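Local structure of insulinase family protease (Yersinia pestis, 3GO9) at residues A[24-29]-A[36-41]. The protein is a predicted protease of the insulinase (M16) family, whose active members cut peptides; its own activity is only inferred. Sequence-based numbering, arbitrary orientation.
Sequences PAWQQG and SWQLLA
Trp26 lays its indole across Leu40 on one face of an antiparallel hairpin, and Trp37 reaches back over Gly29 on the other. Leu40 CB sits over the six-membered ring of Trp26, 3.5 Å from its centroid and only 7° off the normal, a CH-pi contact. The two side chains cross at about a right angle; CG of Leu40 is anti to the backbone N, CD2 lies by CZ2 and CE2 of the indole, and CD1 meets Ala25 CB at 3.7 Å. Trp26 suits this buried place: its broad ring also touches Gln38 CB and forms a cation-pi pair with Arg395 of helix 388-401. Beside it, Gln28 and Gln38 run the same way with amide planes nearly perpendicular, Gln28 OE1 lying 3.2 Å from Gln38 CD; Gln38 OE1 is bound by Arg395.

On the opposite face, CG of Trp37 stands between the backbone N and the carbonyl carbon (chi1 56°), and the indole lies over the neighbouring backbone, Gly29 CA 3.8 Å from the five-membered ring centroid. Glycine, with no side chain, allows this close approach. Paired backbone bonds join Gln27 to Leu39 and Gly29 to Trp37. At the Ala25 and Ala41 end, a water probably links Ala41 N to Gln27 OE1. This beta hairpin edges the mixed sheet of the insulinase-type domain through strand 26-30, while strand 36-41 pairs on its other side, in parallel, with strand 212-218.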
loop_
_atom_site.group_PDB
_atom_site.type_symbol
_atom_site.label_atom_id
_atom_site.label_comp_id
_atom_site.label_asym_id
_atom_site.label_seq_id
_atom_site.Cartn_x
_atom_site.Cartn_y
_atom_site.Cartn_z
ATOM N N PRO A 24 -16.415 5.234 12.966
ATOM C CA PRO A 24 -16.566 4.700 14.315
ATOM C C PRO A 24 -16.746 3.179 14.306
ATOM O O PRO A 24 -16.616 2.559 15.351
ATOM C CB PRO A 24 -17.841 5.419 14.832
ATOM C CG PRO A 24 -18.613 5.663 13.652
ATOM C CD PRO A 24 -17.618 5.991 12.555
ATOM N N ALA A 25 -16.946 2.579 13.137
ATOM C CA ALA A 25 -16.988 1.130 13.041
ATOM C C ALA A 25 -15.655 0.487 13.491
ATOM O O ALA A 25 -15.656 -0.672 13.968
ATOM C CB ALA A 25 -17.306 0.717 11.658
ATOM N N TRP A 26 -14.545 1.208 13.347
ATOM C CA TRP A 26 -13.226 0.746 13.791
ATOM C C TRP A 26 -13.014 1.116 15.237
ATOM O O TRP A 26 -12.675 2.304 15.508
ATOM C CB TRP A 26 -12.103 1.300 12.928
ATOM C CG TRP A 26 -11.877 0.532 11.683
ATOM C CD1 TRP A 26 -12.355 0.788 10.461
ATOM C CD2 TRP A 26 -11.107 -0.638 11.577
ATOM N NE1 TRP A 26 -11.920 -0.125 9.569
ATOM C CE2 TRP A 26 -11.157 -1.053 10.240
ATOM C CE3 TRP A 26 -10.386 -1.394 12.504
ATOM C CZ2 TRP A 26 -10.501 -2.158 9.792
ATOM C CZ3 TRP A 26 -9.708 -2.497 12.054
ATOM C CH2 TRP A 26 -9.772 -2.877 10.696
ATOM N N GLN A 27 -13.232 0.133 16.133
ATOM C CA GLN A 27 -13.041 0.230 17.560
ATOM C C GLN A 27 -11.560 0.217 17.840
ATOM O O GLN A 27 -10.823 -0.572 17.261
ATOM C CB GLN A 27 -13.663 -0.926 18.316
ATOM C CG GLN A 27 -15.133 -1.223 17.930
ATOM C CD GLN A 27 -15.684 -2.453 18.581
ATOM O OE1 GLN A 27 -16.314 -3.289 17.913
ATOM N NE2 GLN A 27 -15.447 -2.593 19.895
ATOM N N GLN A 28 -11.117 1.082 18.723
ATOM C CA GLN A 28 -9.674 1.124 19.005
ATOM C C GLN A 28 -9.394 1.186 20.475
ATOM O O GLN A 28 -10.195 1.677 21.276
ATOM C CB GLN A 28 -9.084 2.328 18.348
ATOM C CG GLN A 28 -9.422 2.436 16.841
ATOM C CD GLN A 28 -8.799 3.616 16.208
ATOM O OE1 GLN A 28 -7.826 3.504 15.479
ATOM N NE2 GLN A 28 -9.370 4.784 16.465
ATOM N N GLY A 29 -8.269 0.642 20.876
ATOM C CA GLY A 29 -7.855 0.762 22.256
ATOM C C GLY A 29 -6.345 0.722 22.372
ATOM O O GLY A 29 -5.627 0.449 21.389
ATOM N N SER A 36 -1.259 -1.120 20.871
ATOM C CA SER A 36 -2.484 -0.587 20.246
ATOM C C SER A 36 -3.241 -1.685 19.567
ATOM O O SER A 36 -2.633 -2.629 19.037
ATOM C CB SER A 36 -2.115 0.470 19.210
ATOM O OG SER A 36 -1.489 1.600 19.841
ATOM N N TRP A 37 -4.562 -1.572 19.566
ATOM C CA TRP A 37 -5.371 -2.546 18.826
ATOM C C TRP A 37 -6.547 -1.846 18.150
ATOM O O TRP A 37 -7.011 -0.797 18.630
ATOM C CB TRP A 37 -5.857 -3.688 19.717
ATOM C CG TRP A 37 -6.639 -3.300 20.914
ATOM C CD1 TRP A 37 -6.145 -3.047 22.174
ATOM C CD2 TRP A 37 -8.064 -3.118 21.009
ATOM N NE1 TRP A 37 -7.170 -2.719 23.038
ATOM C CE2 TRP A 37 -8.356 -2.773 22.357
ATOM C CE3 TRP A 37 -9.110 -3.243 20.104
ATOM C CZ2 TRP A 37 -9.667 -2.520 22.816
ATOM C CZ3 TRP A 37 -10.430 -2.993 20.554
ATOM C CH2 TRP A 37 -10.691 -2.625 21.897
ATOM N N GLN A 38 -7.006 -2.465 17.051
ATOM C CA GLN A 38 -8.100 -1.932 16.284
ATOM C C GLN A 38 -8.936 -3.109 15.819
ATOM O O GLN A 38 -8.403 -4.068 15.318
ATOM C CB GLN A 38 -7.615 -1.127 15.099
ATOM C CG GLN A 38 -6.687 0.019 15.398
ATOM C CD GLN A 38 -6.391 0.914 14.208
ATOM O OE1 GLN A 38 -7.092 0.904 13.168
ATOM N NE2 GLN A 38 -5.324 1.682 14.334
ATOM N N LEU A 39 -10.255 -3.020 15.983
ATOM C CA LEU A 39 -11.147 -4.108 15.667
ATOM C C LEU A 39 -12.313 -3.584 14.797
ATOM O O LEU A 39 -12.969 -2.580 15.109
ATOM C CB LEU A 39 -11.701 -4.688 16.974
ATOM C CG LEU A 39 -12.874 -5.612 16.913
ATOM C CD1 LEU A 39 -12.580 -6.818 16.020
ATOM C CD2 LEU A 39 -13.164 -6.010 18.374
ATOM N N LEU A 40 -12.579 -4.288 13.714
ATOM C CA LEU A 40 -13.717 -4.047 12.891
ATOM C C LEU A 40 -14.614 -5.284 12.939
ATOM O O LEU A 40 -14.304 -6.290 12.318
ATOM C CB LEU A 40 -13.297 -3.783 11.420
ATOM C CG LEU A 40 -14.457 -3.436 10.471
ATOM C CD1 LEU A 40 -15.200 -2.172 10.908
ATOM C CD2 LEU A 40 -14.043 -3.344 8.977
ATOM N N ALA A 41 -15.718 -5.227 13.690
ATOM C CA ALA A 41 -16.674 -6.336 13.647
ATOM C C ALA A 41 -17.472 -6.283 12.337
ATOM O O ALA A 41 -17.932 -5.203 11.930
ATOM C CB ALA A 41 -17.640 -6.232 14.865
HETATM O O HOH W 1 -16.438 -2.789 15.097
#